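Local coordinates for protein alpha-L-rhamnosidase (PDB 6GSZ) that probably hydrolyses terminal non-reducing alpha-L-rhamnose residues from alpha-L-rhamnosides, and carries bound calcium ions and N-linked glycans, at residues Ser34-Gln38 with Ser84-Asp88; Asn688-Val692 with Gln721-Trp727. All coordinates share one frame; numbering follows the deposited sequence.

In the fold
The two contacts lie in different domains of the single chain and do not touch: their centres are 49 Å apart and their nearest atoms about 36 Å. Contact 1 joins two strand ends in the N-terminal immunoglobulin-like domain, about 34 Å from the centre of the chain, beside a bound calcium ion. Contact 2 joins two loops between helices of the six-hairpin glycosidase domain, about 28 Å from that centre. That second domain also carries the glucose-binding pocket, with Asp460, Glu466 and Glu740, but contact 2 is away from it. Instead, the side chain of Val724 approaches a glycan mannose to about 6 Å.

Contact 1: residues Ser34-Gln38 with Ser84-Asp88; sequences SDWEQ and SFGSD
Gln38 and Gly86 form an antiparallel, non-hydrogen-bonded pair where strand 78-86 ends beside the start of strand 38-46, in the sheet of the N-terminal immunoglobulin-like domain. Their CA atoms are 4.5 Å apart, and the residues just beyond tie the chains together: Ser87 N donates to Glu37 O (2.8 Å, 154° at the hydrogen). Two waters bridge this end. One links Glu37 N to the Ser87 hydroxyl, the other links that hydroxyl to Glu37 OE1, so a small polar serine suits the partly exposed margin.

On the inner side, the extended chain of Gln38, with CG anti to the backbone N (chi1 -180°), carries its amide to Ser84. There Ser84 OG donates to Gln38 OE1 over 2.7 Å, tilted 24° from the carbonyl plane. Trp27 NE1 also donates to OE1, while NE2 reaches the carbonyls of Ser59 and Asp61. These partners fix the rotation of the amide, and Asp61 belongs to a calcium site.

Trp36 lies in the loop that leads into strand 38-46 of the immunoglobulin-like domain, its ring packed across the end of strand 78-86. The indole lies beside Gly86, its NE1 3.5 Å from Gly86 CA; with no side chain, the glycine lets the ring come this close. Ser84 OG meets the ring edge at CH2 (3.3 Å), Gln38 N lies over one face, offset toward the rim, and NE1 is hydrogen-bonded to His91 O. Just before the tryptophan in the chain, the backbone O of Asp35 is a ligand of a calcium ion, and a calcium ion lies about 4 Å from the Ser87 side chain.

Contact 2: residues Asn688-Val692 with Gln721-Trp727; sequences NDYKV and QTEVPSW
Val692 and Pro725 join the loop after helix 671-687 to the loop that leads into helix 727-732. Val692 N donates to Pro725 O over 3.2 Å. The valine has two deposited conformers; in the one described here it sits between Pro725 and Trp727, and its branched end touches both: CG2 rests on Pro725 CB (3.8 Å), while CG1, placed anti to the carbonyl carbon (chi1 -52°), makes a CH-pi contact over the six-membered ring of Trp727, 3.9 Å from its centroid. Trp727 NE1 is held by Val764 O.

Both loops belong to the helical six-hairpin glycosidase domain, each tied to a helix end. Helix 671-687 stops in a Schellman motif with Asp689 at positive phi, and a type I' turn runs from Asn688 to Lys691, closed by Lys691 N on Asn688 O; Asn688 ND2 adds a bond to Lys691 O (2.9 Å). Ser726, after the cis peptide of Pro725, is the N-cap of the next helix, its OG bonded to Tyr729 N.

Lys691 lays CB and CD against Pro725 CD, at about a right angle, and sends NZ between Glu723 and Asp689. Both salt bridges are long, and the lysine has a second conformer. Gln721 CG packs on Tyr690 CB (3.7 Å), while its NE2 bonds to Ser717 O.

Contact 1: residues Ser34-Gln38 with Ser84-Asp88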
loop_
_atom_site.group_PDB
_atom_site.type_symbol
_atom_site.label_atom_id
_atom_site.label_comp_id
_atom_site.label_asym_id
_atom_site.label_seq_id
_atom_site.Cartn_x
_atom_site.Cartn_y
_atom_site.Cartn_z
ATOM N N SER A 34 -13.342 -29.955 10.373
ATOM C CA SER A 34 -14.578 -29.891 9.617
ATOM C C SER A 34 -15.685 -29.191 10.409
ATOM O O SER A 34 -15.932 -29.521 11.567
ATOM C CB SER A 34 -15.045 -31.283 9.229
ATOM O OG SER A 34 -14.239 -31.826 8.198
ATOM N N ASP A 35 -16.385 -28.273 9.734
ATOM C CA ASP A 35 -17.612 -27.622 10.232
ATOM C C ASP A 35 -17.409 -27.035 11.629
ATOM O O ASP A 35 -18.289 -27.092 12.488
ATOM C CB ASP A 35 -18.779 -28.613 10.276
ATOM C CG ASP A 35 -19.277 -28.997 8.918
ATOM O OD1 ASP A 35 -19.252 -28.177 8.004
ATOM O OD2 ASP A 35 -19.747 -30.124 8.817
ATOM N N TRP A 36 -16.262 -26.385 11.837
ATOM C CA TRP A 36 -15.927 -25.896 13.156
ATOM C C TRP A 36 -16.327 -24.424 13.302
ATOM O O TRP A 36 -16.005 -23.601 12.430
ATOM C CB TRP A 36 -14.426 -26.073 13.400
ATOM C CG TRP A 36 -14.009 -25.806 14.813
ATOM C CD1 TRP A 36 -13.883 -26.718 15.815
ATOM C CD2 TRP A 36 -13.630 -24.530 15.379
ATOM N NE1 TRP A 36 -13.482 -26.110 16.969
ATOM C CE2 TRP A 36 -13.316 -24.769 16.732
ATOM C CE3 TRP A 36 -13.542 -23.212 14.892
ATOM C CZ2 TRP A 36 -12.927 -23.747 17.596
ATOM C CZ3 TRP A 36 -13.132 -22.213 15.748
ATOM C CH2 TRP A 36 -12.808 -22.477 17.071
ATOM N N GLU A 37 -16.956 -24.113 14.434
ATOM C CA GLU A 37 -17.279 -22.755 14.822
ATOM C C GLU A 37 -16.914 -22.575 16.290
ATOM O O GLU A 37 -16.977 -23.513 17.083
ATOM C CB GLU A 37 -18.764 -22.453 14.586
ATOM C CG GLU A 37 -19.104 -22.364 13.113
ATOM C CD GLU A 37 -20.546 -22.066 12.741
ATOM O OE1 GLU A 37 -21.428 -22.891 13.075
ATOM O OE2 GLU A 37 -20.782 -21.019 12.098
ATOM N N GLN A 38 -16.516 -21.355 16.645
ATOM C CA GLN A 38 -16.168 -21.048 18.015
ATOM C C GLN A 38 -17.429 -20.768 18.854
ATOM O O GLN A 38 -18.330 -20.067 18.399
ATOM C CB GLN A 38 -15.288 -19.781 17.977
ATOM C CG GLN A 38 -14.817 -19.311 19.356
ATOM C CD GLN A 38 -13.994 -18.065 19.238
ATOM O OE1 GLN A 38 -12.804 -18.136 18.887
ATOM N NE2 GLN A 38 -14.632 -16.940 19.572
ATOM N N SER A 84 -9.318 -20.895 22.172
ATOM C CA SER A 84 -10.633 -20.879 21.581
ATOM C C SER A 84 -11.288 -22.260 21.767
ATOM O O SER A 84 -10.637 -23.288 21.616
ATOM C CB SER A 84 -10.509 -20.473 20.137
ATOM O OG SER A 84 -11.757 -20.552 19.493
ATOM N N PHE A 85 -12.588 -22.242 22.088
ATOM C CA PHE A 85 -13.400 -23.416 22.356
ATOM C C PHE A 85 -14.450 -23.623 21.255
ATOM O O PHE A 85 -15.206 -22.712 20.929
ATOM C CB PHE A 85 -14.072 -23.231 23.713
ATOM C CG PHE A 85 -13.120 -23.054 24.863
ATOM C CD1 PHE A 85 -12.635 -21.788 25.183
ATOM C CD2 PHE A 85 -12.669 -24.147 25.598
ATOM C CE1 PHE A 85 -11.754 -21.615 26.237
ATOM C CE2 PHE A 85 -11.774 -23.969 26.635
ATOM C CZ PHE A 85 -11.327 -22.706 26.956
ATOM N N GLY A 86 -14.540 -24.868 20.761
ATOM C CA GLY A 86 -15.457 -25.202 19.663
ATOM C C GLY A 86 -16.884 -25.404 20.130
ATOM O O GLY A 86 -17.140 -25.795 21.262
ATOM N N SER A 87 -17.812 -25.085 19.227
ATOM C CA SER A 87 -19.240 -25.176 19.531
ATOM C C SER A 87 -19.665 -26.614 19.788
ATOM O O SER A 87 -20.688 -26.801 20.429
ATOM C CB SER A 87 -20.081 -24.529 18.468
ATOM O OG SER A 87 -19.945 -25.216 17.261
ATOM N N ASP A 88 -18.931 -27.592 19.250
ATOM C CA ASP A 88 -19.357 -29.013 19.372
ATOM C C ASP A 88 -18.867 -29.587 20.701
ATOM O O ASP A 88 -19.079 -30.754 20.987
ATOM C CB ASP A 88 -18.864 -29.871 18.195
ATOM C CG ASP A 88 -17.361 -29.802 17.934
ATOM O OD1 ASP A 88 -16.598 -29.466 18.874
ATOM O OD2 ASP A 88 -16.953 -30.073 16.774
HETATM O O HOH W 1 -17.779 -26.545 16.082
HETATM O O HOH W 2 -21.859 -24.312 15.225
#

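Contact 2: residues Asn688-Val692 with Gln721-Trp727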
loop_
_atom_site.group_PDB
_atom_site.type_symbol
_atom_site.label_atom_id
_atom_site.label_comp_id
_atom_site.label_asym_id
_atom_site.label_seq_id
_atom_site.Cartn_x
_atom_site.Cartn_y
_atom_site.Cartn_z
ATOM N N ASN A 688 -14.090 -4.932 -31.712
ATOM C CA ASN A 688 -12.771 -4.376 -31.424
ATOM C C ASN A 688 -11.702 -5.460 -31.288
ATOM O O ASN A 688 -10.630 -5.193 -30.750
ATOM C CB ASN A 688 -12.839 -3.568 -30.122
ATOM C CG ASN A 688 -11.749 -2.522 -30.007
ATOM O OD1 ASN A 688 -11.492 -1.824 -30.983
ATOM N ND2 ASN A 688 -11.146 -2.380 -28.825
ATOM N N ASP A 689 -11.952 -6.681 -31.762
ATOM C CA ASP A 689 -11.020 -7.817 -31.669
ATOM C C ASP A 689 -10.603 -8.062 -30.214
ATOM O O ASP A 689 -9.479 -8.475 -29.932
ATOM C CB ASP A 689 -9.820 -7.615 -32.597
ATOM C CG ASP A 689 -10.133 -7.718 -34.076
ATOM O OD1 ASP A 689 -11.039 -8.501 -34.439
ATOM O OD2 ASP A 689 -9.472 -7.006 -34.839
ATOM N N TYR A 690 -11.550 -7.834 -29.292
ATOM C CA TYR A 690 -11.404 -8.110 -27.856
ATOM C C TYR A 690 -10.313 -7.255 -27.189
ATOM O O TYR A 690 -9.920 -7.544 -26.060
ATOM C CB TYR A 690 -11.163 -9.596 -27.572
ATOM C CG TYR A 690 -12.353 -10.448 -27.960
ATOM C CD1 TYR A 690 -13.434 -10.613 -27.106
ATOM C CD2 TYR A 690 -12.425 -11.060 -29.209
ATOM C CE1 TYR A 690 -14.534 -11.387 -27.451
ATOM C CE2 TYR A 690 -13.525 -11.834 -29.567
ATOM C CZ TYR A 690 -14.574 -12.007 -28.678
ATOM O OH TYR A 690 -15.663 -12.791 -28.974
ATOM N N LYS A 691 -9.887 -6.190 -27.844
ATOM C CA LYS A 691 -8.924 -5.257 -27.256
ATOM C C LYS A 691 -9.648 -4.369 -26.248
ATOM O O LYS A 691 -10.814 -3.976 -26.415
ATOM C CB LYS A 691 -8.273 -4.399 -28.336
ATOM C CG LYS A 691 -7.431 -5.201 -29.308
ATOM C CD LYS A 691 -6.957 -4.427 -30.510
ATOM C CE LYS A 691 -5.987 -5.243 -31.338
ATOM N NZ LYS A 691 -6.548 -5.571 -32.668
ATOM N N VAL A 692 -8.948 -4.065 -25.164
ATOM C CA VAL A 692 -9.509 -3.257 -24.073
ATOM C C VAL A 692 -9.772 -1.853 -24.593
ATOM O O VAL A 692 -8.956 -1.293 -25.354
ATOM C CB VAL A 692 -8.575 -3.186 -22.855
ATOM C CG1 VAL A 692 -8.126 -4.549 -22.399
ATOM C CG2 VAL A 692 -7.379 -2.290 -23.112
ATOM N N GLN A 721 -5.923 -11.655 -25.048
ATOM C CA GLN A 721 -5.366 -10.869 -26.181
ATOM C C GLN A 721 -3.922 -10.472 -25.856
ATOM O O GLN A 721 -3.638 -10.111 -24.730
ATOM C CB GLN A 721 -6.142 -9.580 -26.423
ATOM C CG GLN A 721 -7.517 -9.792 -26.995
ATOM C CD GLN A 721 -7.480 -10.680 -28.212
ATOM O OE1 GLN A 721 -6.796 -10.371 -29.196
ATOM N NE2 GLN A 721 -8.234 -11.777 -28.149
ATOM N N THR A 722 -3.042 -10.555 -26.857
ATOM C CA THR A 722 -1.658 -10.187 -26.666
ATOM C C THR A 722 -1.243 -8.978 -27.494
ATOM O O THR A 722 -0.087 -8.532 -27.331
ATOM C CB THR A 722 -0.722 -11.360 -26.951
ATOM O OG1 THR A 722 -0.951 -11.787 -28.295
ATOM C CG2 THR A 722 -0.947 -12.495 -25.981
ATOM N N GLU A 723 -2.127 -8.469 -28.360
ATOM C CA GLU A 723 -1.846 -7.266 -29.132
ATOM C C GLU A 723 -2.304 -6.029 -28.365
ATOM O O GLU A 723 -3.166 -6.089 -27.540
ATOM C CB GLU A 723 -2.493 -7.327 -30.524
ATOM C CG GLU A 723 -1.936 -8.432 -31.396
ATOM C CD GLU A 723 -2.204 -8.208 -32.877
ATOM O OE1 GLU A 723 -3.210 -7.498 -33.223
ATOM O OE2 GLU A 723 -1.406 -8.725 -33.694
ATOM N N VAL A 724 -1.658 -4.893 -28.629
ATOM C CA VAL A 724 -1.987 -3.652 -27.956
ATOM C C VAL A 724 -3.327 -3.134 -28.467
ATOM O O VAL A 724 -3.611 -3.238 -29.674
ATOM C CB VAL A 724 -0.849 -2.638 -28.161
ATOM C CG1 VAL A 724 -0.749 -2.145 -29.594
ATOM C CG2 VAL A 724 -0.967 -1.441 -27.233
ATOM N N PRO A 725 -4.203 -2.542 -27.623
ATOM C CA PRO A 725 -4.096 -2.510 -26.157
ATOM C C PRO A 725 -4.716 -3.738 -25.471
ATOM O O PRO A 725 -5.838 -4.166 -25.833
ATOM C CB PRO A 725 -4.915 -1.245 -25.840
ATOM C CG PRO A 725 -6.028 -1.245 -26.827
ATOM C CD PRO A 725 -5.385 -1.790 -28.088
ATOM N N SER A 726 -4.034 -4.267 -24.459
ATOM C CA SER A 726 -4.470 -5.417 -23.687
ATOM C C SER A 726 -3.518 -5.585 -22.501
ATOM O O SER A 726 -2.464 -4.941 -22.438
ATOM C CB SER A 726 -4.476 -6.694 -24.517
ATOM O OG SER A 726 -3.150 -7.026 -24.890
ATOM N N TRP A 727 -3.864 -6.436 -21.554
ATOM C CA TRP A 727 -2.954 -6.740 -20.440
ATOM C C TRP A 727 -1.733 -7.562 -20.874
ATOM O O TRP A 727 -0.599 -7.244 -20.520
ATOM C CB TRP A 727 -3.691 -7.454 -19.326
ATOM C CG TRP A 727 -4.727 -6.616 -18.661
ATOM C CD1 TRP A 727 -4.535 -5.773 -17.613
ATOM C CD2 TRP A 727 -6.136 -6.578 -18.944
ATOM N NE1 TRP A 727 -5.705 -5.156 -17.270
ATOM C CE2 TRP A 727 -6.714 -5.655 -18.051
ATOM C CE3 TRP A 727 -6.953 -7.208 -19.882
ATOM C CZ2 TRP A 727 -8.073 -5.347 -18.067
ATOM C CZ3 TRP A 727 -8.295 -6.899 -19.905
ATOM C CH2 TRP A 727 -8.844 -5.989 -19.003
#